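Local coordinates for periplasmic binding protein component of an ABC type zinc uptake transporter (Synechocystis sp., PDB 1PQ4), which binds zinc and probably hands it on as the periplasmic component of an ABC-type zinc uptake transporter, at residues I9-Q13 with V26-G32; I58-F62 with A130-W135; L238-F242 with K283-A287. One frame throughout, in Å; residues are numbered along the deposited sequence.

Interaction 1: I9-Q13 with V26-G32; sequences IPPQQ and VSVLVPG
Pro10 and Val28 centre an apolar contact within the beta-alpha-beta unit of strand 3-7, helix 10-20 and strand 24-28, where the helix's first turn meets the end of the second strand and the loop leaving it. Val28 points its CG1 methyl at the Ile9-Pro10 peptide link, 3.6 Å from Pro10 N. The proline ring crosses this valine at about a right angle, and its CG and CD carbons meet the loop: Pro10 CD is 3.4 Å from Val30 O, and Pro10 CG is 3.8 Å from Gly32 CA. Gln13 runs CG anti to its backbone N (chi1 177°), which brings that carbon to 3.7 Å from Val26 CG1. At the other end Ile9 and Val30 lie side by side, with Ile9 CG2 4.0 Å from Val30 CB. Putting alanine in place of Pro10 removes CG and CD, and would probably open a gap beside Val30 O and Gly32. No hydrogen bond joins the segments; the strand takes its backbone bonds from strand 3-7, as between Ser27 and Val7. The fit is thus one of shape, and the proline nitrogen, having no proton to donate, can lie against a methyl with no hydrogen bond lost.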
ATOM      1  N   ILE A   9       2.430   0.803  -8.455  1.00 11.45           N
ATOM      2  CA  ILE A   9       2.512   1.945  -7.520  1.00 12.27           C
ATOM      3  C   ILE A   9       3.894   2.122  -6.955  1.00 15.02           C
ATOM      4  O   ILE A   9       4.693   1.181  -6.942  1.00 15.49           O
ATOM      5  CB  ILE A   9       1.459   1.783  -6.393  1.00 12.95           C
ATOM      6  CG1 ILE A   9       1.586   0.386  -5.756  1.00 14.32           C
ATOM      7  CG2 ILE A   9       0.062   1.935  -6.960  1.00 11.71           C
ATOM      8  CD1 ILE A   9       0.917   0.242  -4.391  1.00 28.05           C
ATOM      9  N   PRO A  10       4.211   3.350  -6.477  1.00 14.43           N
ATOM     10  CA  PRO A  10       5.537   3.646  -5.930  1.00 14.43           C
ATOM     11  C   PRO A  10       6.127   2.655  -4.926  1.00 10.07           C
ATOM     12  O   PRO A  10       7.298   2.304  -5.052  1.00 14.44           O
ATOM     13  CB  PRO A  10       5.388   5.105  -5.331  1.00 12.60           C
ATOM     14  CG  PRO A  10       4.244   5.694  -6.258  1.00 12.46           C
ATOM     15  CD  PRO A  10       3.301   4.509  -6.401  1.00 12.34           C
ATOM     16  N   PRO A  11       5.339   2.196  -3.934  1.00 10.73           N
ATOM     17  CA  PRO A  11       5.929   1.243  -2.970  1.00 13.94           C
ATOM     18  C   PRO A  11       6.532   0.007  -3.669  1.00 15.92           C
ATOM     19  O   PRO A  11       7.501  -0.580  -3.199  1.00 13.93           O
ATOM     20  CB  PRO A  11       4.739   0.845  -2.107  1.00 16.49           C
ATOM     21  CG  PRO A  11       3.820   1.997  -2.206  1.00 16.33           C
ATOM     22  CD  PRO A  11       3.944   2.513  -3.578  1.00 11.71           C
ATOM     23  N   GLN A  12       5.933  -0.399  -4.786  1.00 13.88           N
ATOM     24  CA  GLN A  12       6.451  -1.573  -5.486  1.00 12.78           C
ATOM     25  C   GLN A  12       7.811  -1.305  -6.070  1.00 13.98           C
ATOM     26  O   GLN A  12       8.578  -2.226  -6.312  1.00 13.57           O
ATOM     27  CB  GLN A  12       5.494  -1.995  -6.596  1.00  9.30           C
ATOM     28  CG  GLN A  12       4.257  -2.635  -6.069  1.00  9.85           C
ATOM     29  CD  GLN A  12       3.340  -2.989  -7.221  1.00 18.36           C
ATOM     30  OE1 GLN A  12       2.890  -2.087  -7.943  1.00 15.85           O
ATOM     31  NE2 GLN A  12       3.073  -4.299  -7.410  1.00 13.33           N
ATOM     32  N   GLN A  13       8.152  -0.038  -6.284  1.00 11.61           N
ATOM     33  CA  GLN A  13       9.460   0.222  -6.849  1.00 12.56           C
ATOM     34  C   GLN A  13      10.481  -0.083  -5.755  1.00 12.35           C
ATOM     35  O   GLN A  13      11.604  -0.486  -6.037  1.00 14.95           O
ATOM     36  CB  GLN A  13       9.545   1.706  -7.264  1.00 16.64           C
ATOM     37  CG  GLN A  13      10.884   2.121  -7.793  1.00 13.90           C
ATOM     38  CD  GLN A  13      11.768   2.740  -6.742  1.00 20.78           C
ATOM     39  OE1 GLN A  13      12.989   2.791  -6.894  1.00 28.16           O
ATOM     40  NE2 GLN A  13      11.174   3.217  -5.683  1.00 13.84           N
ATOM     41  N   VAL A  26      13.242   0.194 -13.063  1.00 15.74           N
ATOM     42  CA  VAL A  26      11.828   0.275 -12.736  1.00 13.81           C
ATOM     43  C   VAL A  26      11.096   1.507 -13.187  1.00 16.70           C
ATOM     44  O   VAL A  26      11.576   2.634 -12.970  1.00 13.60           O
ATOM     45  CB  VAL A  26      11.647   0.193 -11.202  1.00 18.98           C
ATOM     46  CG1 VAL A  26      10.151   0.255 -10.850  1.00 16.39           C
ATOM     47  CG2 VAL A  26      12.297  -1.074 -10.659  1.00 18.01           C
ATOM     48  N   SER A  27       9.922   1.286 -13.770  1.00 14.19           N
ATOM     49  CA  SER A  27       9.036   2.391 -14.182  1.00 16.75           C
ATOM     50  C   SER A  27       7.781   2.216 -13.314  1.00 16.41           C
ATOM     51  O   SER A  27       7.478   1.098 -12.890  1.00 18.80           O
ATOM     52  CB  SER A  27       8.651   2.298 -15.663  1.00 14.25           C
ATOM     53  OG  SER A  27       9.742   2.677 -16.501  1.00 16.13           O
ATOM     54  N   VAL A  28       7.056   3.303 -13.050  1.00 15.52           N
ATOM     55  CA  VAL A  28       5.854   3.228 -12.195  1.00 16.07           C
ATOM     56  C   VAL A  28       4.662   3.868 -12.913  1.00 17.25           C
ATOM     57  O   VAL A  28       4.771   4.951 -13.475  1.00 16.74           O
ATOM     58  CB  VAL A  28       6.096   3.968 -10.860  1.00 14.47           C
ATOM     59  CG1 VAL A  28       4.814   3.943  -9.957  1.00 17.23           C
ATOM     60  CG2 VAL A  28       7.289   3.277 -10.127  1.00 11.93           C
ATOM     61  N   LEU A  29       3.513   3.193 -12.863  1.00 17.01           N
ATOM     62  CA  LEU A  29       2.321   3.661 -13.559  1.00 18.13           C
ATOM     63  C   LEU A  29       1.569   4.783 -12.842  1.00 18.05           C
ATOM     64  O   LEU A  29       1.238   5.809 -13.456  1.00 16.96           O
ATOM     65  CB  LEU A  29       1.358   2.492 -13.751  1.00 19.77           C
ATOM     66  CG  LEU A  29       0.369   2.535 -14.929  1.00 23.67           C
ATOM     67  CD1 LEU A  29      -0.824   1.580 -14.612  1.00 19.70           C
ATOM     68  CD2 LEU A  29      -0.161   3.915 -15.107  1.00 41.70           C
ATOM     69  N   VAL A  30       1.266   4.567 -11.565  1.00 14.02           N
ATOM     70  CA  VAL A  30       0.510   5.539 -10.773  1.00 12.23           C
ATOM     71  C   VAL A  30       1.346   6.566  -9.998  1.00 15.07           C
ATOM     72  O   VAL A  30       2.155   6.196  -9.133  1.00 15.00           O
ATOM     73  CB  VAL A  30      -0.408   4.804  -9.743  1.00 16.15           C
ATOM     74  CG1 VAL A  30      -1.277   5.837  -8.921  1.00 17.08           C
ATOM     75  CG2 VAL A  30      -1.288   3.755 -10.474  1.00 18.27           C
ATOM     76  N   PRO A  31       1.132   7.868 -10.259  1.00 16.74           N
ATOM     77  CA  PRO A  31       1.903   8.878  -9.524  1.00 16.43           C
ATOM     78  C   PRO A  31       1.625   8.752  -8.032  1.00 15.77           C
ATOM     79  O   PRO A  31       0.497   8.423  -7.621  1.00 18.38           O
ATOM     80  CB  PRO A  31       1.355  10.194 -10.057  1.00 20.30           C
ATOM     81  CG  PRO A  31       1.015   9.854 -11.478  1.00 18.30           C
ATOM     82  CD  PRO A  31       0.284   8.514 -11.286  1.00 16.50           C
ATOM     83  N   GLY A  32       2.625   9.074  -7.223  1.00 18.77           N
ATOM     84  CA  GLY A  32       2.453   8.963  -5.784  1.00 21.99           C
ATOM     85  C   GLY A  32       1.393   9.863  -5.173  1.00 26.22           C
ATOM     86  O   GLY A  32       0.927   9.599  -4.054  1.00 23.30           O
TER

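Interaction 2: I58-F62 with A130-W135; sequences IGLGF and ADPHIW. With ZN (zinc ion), chain C.
Phe62 and Trp135 make the aromatic part of this contact, an offset edge-to-face pair with ring centroids 5.5 Å apart and planes at 64°. The edge of the tryptophan's six-membered ring approaches the phenylalanine face, a pose reached with Trp135 CG set between its backbone N and carbonyl carbon (chi1 68°). Aliphatic contacts complete the apolar part: Leu60 CD1 lies 3.6 Å from Ile134 CG2, Ile58 CG2 comes to the edge of the Trp135 ring, and Pro132 CG touches Phe62 CD1 at 4.0 Å. A water links the segments, donating to Leu60 O and Ala130 O. Within 130-135, Asp131 OD1 accepts from His133 ND1 (2.6 Å, syn) and from His133 N (2.9 Å, anti), each donor somewhat out of the carboxylate plane; the latter bond closes an Asx turn and steadies the carboxylate, while the ND1 bond, near the ring plane, fixes the imidazole's rotation. Its NE2 binds zinc at 2.1 Å; His37, His197 and a water complete the site. Segment 58-62 follows strand 54-57, whereas segment 130-135, turning 3-10 at its end, leads to helix 138-155. Trp135 rests on Pro11 and Phe15 of helix 10-20, Ile134 on Leu140 of helix 138-155 and Tyr202 of helix 201-206.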
ATOM      1  N   ILE A  58      -0.184  -5.676  -8.252  1.00 12.87           N
ATOM      2  CA  ILE A  58      -0.468  -5.810  -6.830  1.00 15.76           C
ATOM      3  C   ILE A  58      -1.414  -7.044  -6.787  1.00 17.24           C
ATOM      4  O   ILE A  58      -1.355  -7.886  -5.887  1.00 16.57           O
ATOM      5  CB  ILE A  58      -1.234  -4.566  -6.320  1.00 13.78           C
ATOM      6  CG1 ILE A  58      -0.252  -3.380  -6.143  1.00 15.04           C
ATOM      7  CG2 ILE A  58      -1.999  -4.900  -5.054  1.00 12.52           C
ATOM      8  CD1 ILE A  58       0.174  -2.748  -7.415  1.00 28.05           C
ATOM      9  N   GLY A  59      -2.304  -7.142  -7.776  1.00 19.40           N
ATOM     10  CA  GLY A  59      -3.227  -8.272  -7.797  1.00 19.23           C
ATOM     11  C   GLY A  59      -4.510  -7.978  -7.039  1.00 18.68           C
ATOM     12  O   GLY A  59      -4.809  -6.827  -6.723  1.00 18.40           O
ATOM     13  N   LEU A  60      -5.250  -9.028  -6.728  1.00 14.66           N
ATOM     14  CA  LEU A  60      -6.517  -8.928  -6.010  1.00 18.49           C
ATOM     15  C   LEU A  60      -7.473  -7.953  -6.641  1.00 18.34           C
ATOM     16  O   LEU A  60      -8.260  -7.311  -5.956  1.00 21.87           O
ATOM     17  CB  LEU A  60      -6.276  -8.567  -4.516  1.00 19.39           C
ATOM     18  CG  LEU A  60      -5.503  -9.655  -3.756  1.00 18.72           C
ATOM     19  CD1 LEU A  60      -5.140  -9.192  -2.340  1.00 16.44           C
ATOM     20  CD2 LEU A  60      -6.386 -10.948  -3.677  1.00 20.82           C
ATOM     21  N   GLY A  61      -7.417  -7.832  -7.954  1.00 19.06           N
ATOM     22  CA  GLY A  61      -8.311  -6.896  -8.612  1.00 16.27           C
ATOM     23  C   GLY A  61      -7.859  -5.454  -8.631  1.00 23.03           C
ATOM     24  O   GLY A  61      -8.497  -4.603  -9.248  1.00 20.68           O
ATOM     25  N   PHE A  62      -6.760  -5.148  -7.963  1.00 17.48           N
ATOM     26  CA  PHE A  62      -6.297  -3.740  -7.947  1.00 17.96           C
ATOM     27  C   PHE A  62      -6.193  -3.103  -9.345  1.00 19.26           C
ATOM     28  O   PHE A  62      -6.557  -1.948  -9.542  1.00 22.18           O
ATOM     29  CB  PHE A  62      -4.929  -3.671  -7.282  1.00 15.14           C
ATOM     30  CG  PHE A  62      -4.458  -2.275  -7.036  1.00 15.93           C
ATOM     31  CD1 PHE A  62      -5.085  -1.490  -6.077  1.00 19.21           C
ATOM     32  CD2 PHE A  62      -3.348  -1.784  -7.678  1.00 21.00           C
ATOM     33  CE1 PHE A  62      -4.587  -0.219  -5.737  1.00 24.18           C
ATOM     34  CE2 PHE A  62      -2.837  -0.505  -7.353  1.00 25.41           C
ATOM     35  CZ  PHE A  62      -3.456   0.265  -6.374  1.00 22.24           C
ATOM     36  N   ALA A 130     -12.202  -8.279  -2.536  1.00 35.61           N
ATOM     37  CA  ALA A 130     -11.000  -8.371  -1.742  1.00 22.11           C
ATOM     38  C   ALA A 130     -10.410  -6.986  -1.484  1.00 20.78           C
ATOM     39  O   ALA A 130     -10.508  -6.089  -2.309  1.00 20.14           O
ATOM     40  CB  ALA A 130      -9.987  -9.207  -2.473  1.00 26.06           C
ATOM     41  N   ASP A 131      -9.803  -6.822  -0.319  1.00 22.31           N
ATOM     42  CA  ASP A 131      -9.150  -5.550   0.031  1.00 20.35           C
ATOM     43  C   ASP A 131      -7.788  -5.707  -0.608  1.00 15.25           C
ATOM     44  O   ASP A 131      -7.037  -6.613  -0.276  1.00 16.64           O
ATOM     45  CB  ASP A 131      -8.989  -5.448   1.540  1.00 17.63           C
ATOM     46  CG  ASP A 131      -8.408  -4.106   1.969  1.00 18.50           C
ATOM     47  OD1 ASP A 131      -7.565  -3.533   1.235  1.00 14.58           O
ATOM     48  OD2 ASP A 131      -8.801  -3.650   3.047  1.00 17.02           O
ATOM     49  N   PRO A 132      -7.429  -4.799  -1.508  1.00 12.94           N
ATOM     50  CA  PRO A 132      -6.134  -4.931  -2.167  1.00 15.53           C
ATOM     51  C   PRO A 132      -4.899  -4.299  -1.491  1.00 11.09           C
ATOM     52  O   PRO A 132      -3.808  -4.413  -2.012  1.00 12.35           O
ATOM     53  CB  PRO A 132      -6.398  -4.264  -3.523  1.00 12.10           C
ATOM     54  CG  PRO A 132      -7.216  -3.072  -3.108  1.00 18.81           C
ATOM     55  CD  PRO A 132      -8.168  -3.627  -2.019  1.00 16.49           C
ATOM     56  N   HIS A 133      -5.078  -3.709  -0.317  1.00 13.29           N
ATOM     57  CA  HIS A 133      -3.978  -2.959   0.282  1.00 12.99           C
ATOM     58  C   HIS A 133      -2.936  -3.809   0.975  1.00 11.98           C
ATOM     59  O   HIS A 133      -2.506  -3.530   2.114  1.00 12.60           O
ATOM     60  CB  HIS A 133      -4.590  -1.912   1.215  1.00  8.65           C
ATOM     61  CG  HIS A 133      -5.536  -0.963   0.532  1.00 15.45           C
ATOM     62  ND1 HIS A 133      -6.905  -1.178   0.477  1.00 13.29           N
ATOM     63  CD2 HIS A 133      -5.315   0.213  -0.103  1.00 13.64           C
ATOM     64  CE1 HIS A 133      -7.480  -0.173  -0.150  1.00 17.60           C
ATOM     65  NE2 HIS A 133      -6.544   0.685  -0.509  1.00 14.84           N
ATOM     66  N   ILE A 134      -2.531  -4.873   0.291  1.00 10.74           N
ATOM     67  CA  ILE A 134      -1.600  -5.813   0.913  1.00 13.30           C
ATOM     68  C   ILE A 134      -0.148  -5.306   0.989  1.00 11.98           C
ATOM     69  O   ILE A 134       0.687  -5.921   1.659  1.00 13.28           O
ATOM     70  CB  ILE A 134      -1.614  -7.173   0.148  1.00 11.09           C
ATOM     71  CG1 ILE A 134      -1.219  -6.927  -1.340  1.00 14.96           C
ATOM     72  CG2 ILE A 134      -3.041  -7.793   0.279  1.00 14.13           C
ATOM     73  CD1 ILE A 134       0.052  -6.196  -1.707  1.00 28.05           C
ATOM     74  N   TRP A 135       0.138  -4.175   0.348  1.00 12.27           N
ATOM     75  CA  TRP A 135       1.530  -3.716   0.339  1.00 14.22           C
ATOM     76  C   TRP A 135       1.935  -2.978   1.601  1.00 14.75           C
ATOM     77  O   TRP A 135       3.095  -2.545   1.723  1.00 15.87           O
ATOM     78  CB  TRP A 135       1.808  -2.835  -0.906  1.00 14.58           C
ATOM     79  CG  TRP A 135       1.065  -1.490  -0.854  1.00 14.77           C
ATOM     80  CD1 TRP A 135       1.489  -0.318  -0.280  1.00 11.36           C
ATOM     81  CD2 TRP A 135      -0.209  -1.223  -1.434  1.00 13.87           C
ATOM     82  NE1 TRP A 135       0.544   0.678  -0.484  1.00 10.18           N
ATOM     83  CE2 TRP A 135      -0.507   0.147  -1.192  1.00 14.29           C
ATOM     84  CE3 TRP A 135      -1.131  -2.015  -2.152  1.00 12.57           C
ATOM     85  CZ2 TRP A 135      -1.690   0.748  -1.647  1.00 14.98           C
ATOM     86  CZ3 TRP A 135      -2.307  -1.422  -2.604  1.00 12.96           C
ATOM     87  CH2 TRP A 135      -2.573  -0.051  -2.355  1.00 13.58           C
TER
HETATM   88 ZN    ZN C1002      -6.616   2.591  -1.417  1.00 16.54          ZN
HETATM   89  O   HOH W   1      -9.943  -5.484  -5.112  1.00 33.75           O
HETATM   90  O   HOH W   2      -4.489   3.410  -1.481  1.00  6.20           O

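Interaction 3: L238-F242 with K283-A287; sequences LTMVF and KIANA
Ala287 and Phe242 have most of the surface buried where the helix 273-288 lies over strand 240-244, with Thr239 a distant third. The Phe242 ring reaches across to the helix with its CG anti to the carbonyl carbon (chi1 -64°) and is enclosed from several directions. Over one face stands the CD1 methyl of Ile284, 4.2 Å from the ring centroid and 27° off the normal, a CH-pi contact. The opposite face is covered toward its rim by Met240 CG of the same strand. At the edge, in the ring plane, lies a helix carbonyl: Lys283 O is 3.6 Å from Phe242 CZ and also accepts the backbone bond from Ala287 N. Lys283 adds its CB beside Phe242 CE2 at 3.9 Å, whereas its extended chain leads away and its ammonium group bonds to Leu265 O.

Ala287 serves as the small residue at the closest point of the backbones. Its methyl sits 3.5 Å from Met240 CB, tight for two carbons, and 4.0 Å from Met240 CE, for the bent methionine curls round it. The same methyl also touches Phe242 CZ. Thr239 lies against Ala287 O, and a water donating to that oxygen at 3.1 Å also accepts from Thr239 N, though this second bond is short enough to be less certain.

No direct hydrogen bond spans the segments. Their axes approach to 9.3 Å at 154°, so helix and strand run nearly antiparallel. Strand 240-244 pairs in parallel with strand 262-266, from which the chain returns through this helix: the layering of helix on parallel sheet found in alpha/beta lobes, here with the Phe242 side chain about 14 Å from the zinc ion.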
ATOM      1  N   LEU A 238     -10.530  10.022  20.834  1.00 45.20           N
ATOM      2  CA  LEU A 238      -9.448  10.087  19.839  1.00 45.64           C
ATOM      3  C   LEU A 238      -8.770  11.476  19.791  1.00 43.46           C
ATOM      4  O   LEU A 238      -9.418  12.511  19.837  1.00 47.62           O
ATOM      5  CB  LEU A 238      -9.968   9.645  18.470  1.00 43.40           C
ATOM      6  CG  LEU A 238     -10.511   8.207  18.546  1.00 46.26           C
ATOM      7  CD1 LEU A 238     -11.087   7.816  17.210  1.00 46.03           C
ATOM      8  CD2 LEU A 238      -9.398   7.224  18.961  1.00 46.24           C
ATOM      9  N   THR A 239      -7.454  11.462  19.710  1.00 37.30           N
ATOM     10  CA  THR A 239      -6.616  12.654  19.745  1.00 37.08           C
ATOM     11  C   THR A 239      -6.178  13.248  18.413  1.00 36.61           C
ATOM     12  O   THR A 239      -5.719  14.395  18.335  1.00 33.40           O
ATOM     13  CB  THR A 239      -5.335  12.294  20.560  1.00 40.37           C
ATOM     14  OG1 THR A 239      -5.542  12.650  21.935  1.00 51.01           O
ATOM     15  CG2 THR A 239      -4.050  12.961  19.999  1.00 38.41           C
ATOM     16  N   MET A 240      -6.305  12.457  17.361  1.00 32.19           N
ATOM     17  CA  MET A 240      -5.821  12.895  16.085  1.00 32.31           C
ATOM     18  C   MET A 240      -6.667  12.298  15.004  1.00 26.75           C
ATOM     19  O   MET A 240      -7.254  11.230  15.193  1.00 27.20           O
ATOM     20  CB  MET A 240      -4.388  12.423  15.938  1.00 33.32           C
ATOM     21  CG  MET A 240      -3.599  13.090  14.867  1.00 43.44           C
ATOM     22  SD  MET A 240      -2.854  14.532  15.584  1.00 54.67           S
ATOM     23  CE  MET A 240      -2.004  13.767  17.000  1.00 55.38           C
ATOM     24  N   VAL A 241      -6.763  12.986  13.880  1.00 20.10           N
ATOM     25  CA  VAL A 241      -7.539  12.438  12.779  1.00 21.27           C
ATOM     26  C   VAL A 241      -6.558  12.407  11.625  1.00 21.53           C
ATOM     27  O   VAL A 241      -5.843  13.390  11.388  1.00 25.23           O
ATOM     28  CB  VAL A 241      -8.757  13.306  12.412  1.00 24.01           C
ATOM     29  CG1 VAL A 241      -9.495  12.681  11.245  1.00 21.08           C
ATOM     30  CG2 VAL A 241      -9.677  13.426  13.629  1.00 24.40           C
ATOM     31  N   PHE A 242      -6.480  11.267  10.939  1.00 15.44           N
ATOM     32  CA  PHE A 242      -5.538  11.167   9.850  1.00 15.69           C
ATOM     33  C   PHE A 242      -6.230  11.314   8.520  1.00 16.18           C
ATOM     34  O   PHE A 242      -7.374  10.929   8.358  1.00 23.66           O
ATOM     35  CB  PHE A 242      -4.835   9.828   9.908  1.00 15.44           C
ATOM     36  CG  PHE A 242      -4.014   9.658  11.120  1.00 15.81           C
ATOM     37  CD1 PHE A 242      -4.476   8.892  12.186  1.00 16.64           C
ATOM     38  CD2 PHE A 242      -2.779  10.280  11.213  1.00 18.93           C
ATOM     39  CE1 PHE A 242      -3.712   8.744  13.343  1.00 21.58           C
ATOM     40  CE2 PHE A 242      -1.992  10.125  12.387  1.00 21.61           C
ATOM     41  CZ  PHE A 242      -2.469   9.359  13.439  1.00 18.08           C
ATOM     42  N   LYS A 283       3.332   7.943  14.259  1.00 14.34           N
ATOM     43  CA  LYS A 283       2.190   8.875  14.272  1.00 17.61           C
ATOM     44  C   LYS A 283       1.010   8.318  15.001  1.00 19.33           C
ATOM     45  O   LYS A 283       0.307   9.015  15.755  1.00 18.91           O
ATOM     46  CB  LYS A 283       1.756   9.237  12.850  1.00 18.82           C
ATOM     47  CG  LYS A 283       2.583  10.392  12.308  1.00 20.75           C
ATOM     48  CD  LYS A 283       2.273  10.755  10.879  1.00 25.62           C
ATOM     49  CE  LYS A 283       3.202  11.937  10.486  1.00 33.08           C
ATOM     50  NZ  LYS A 283       3.206  12.118   9.011  1.00 44.07           N
ATOM     51  N   ILE A 284       0.760   7.035  14.795  1.00 19.29           N
ATOM     52  CA  ILE A 284      -0.372   6.432  15.467  1.00 16.20           C
ATOM     53  C   ILE A 284      -0.096   6.338  16.955  1.00 18.08           C
ATOM     54  O   ILE A 284      -0.979   6.593  17.775  1.00 14.83           O
ATOM     55  CB  ILE A 284      -0.680   5.029  14.889  1.00 15.65           C
ATOM     56  CG1 ILE A 284      -1.344   5.197  13.512  1.00 17.75           C
ATOM     57  CG2 ILE A 284      -1.615   4.255  15.826  1.00 16.97           C
ATOM     58  CD1 ILE A 284      -0.711   6.112  12.466  1.00 28.05           C
ATOM     59  N   ALA A 285       1.124   5.945  17.296  1.00 12.86           N
ATOM     60  CA  ALA A 285       1.462   5.841  18.717  1.00 19.51           C
ATOM     61  C   ALA A 285       1.346   7.237  19.383  1.00 24.69           C
ATOM     62  O   ALA A 285       0.812   7.375  20.486  1.00 24.33           O
ATOM     63  CB  ALA A 285       2.895   5.293  18.890  1.00 20.40           C
ATOM     64  N   ASN A 286       1.838   8.266  18.714  1.00 27.66           N
ATOM     65  CA  ASN A 286       1.765   9.596  19.305  1.00 34.27           C
ATOM     66  C   ASN A 286       0.347  10.037  19.550  1.00 34.80           C
ATOM     67  O   ASN A 286       0.059  10.739  20.517  1.00 34.68           O
ATOM     68  CB  ASN A 286       2.451  10.628  18.425  1.00 33.31           C
ATOM     69  CG  ASN A 286       3.943  10.470  18.418  1.00 42.47           C
ATOM     70  OD1 ASN A 286       4.499   9.743  19.247  1.00 51.51           O
ATOM     71  ND2 ASN A 286       4.614  11.150  17.483  1.00 47.89           N
ATOM     72  N   ALA A 287      -0.545   9.616  18.677  1.00 33.68           N
ATOM     73  CA  ALA A 287      -1.921  10.020  18.791  1.00 36.88           C
ATOM     74  C   ALA A 287      -2.701   9.283  19.845  1.00 39.51           C
ATOM     75  O   ALA A 287      -3.656   9.823  20.373  1.00 40.46           O
ATOM     76  CB  ALA A 287      -2.618   9.868  17.447  1.00 34.22           C
TER
HETATM   77  O   HOH W   3      -6.496   9.138  19.482  1.00 41.55           O

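Overall arrangement
The three contacts follow one another along the chain, each closing before the next opens. Interactions 1 and 2, with centres 15 Å apart, touch directly: Ile9 CD1 lies 3.5 Å from Trp135 CD2, and Ile9 CG2 lies 3.8 Å from Phe62 CE2. Both gather where strands 3-7, 24-28 and 54-57 of the four-stranded parallel sheet end, so the packing at the strand ends runs on to the zinc ligand His133. Interaction 3 is about 28 Å from interaction 1 and 26 Å from interaction 2, centre to centre, and joins strand 240-244, paired with strand 262-266, to helix 273-288. This separation is consistent with the family's two-lobed architecture, in which metal is held between lobes.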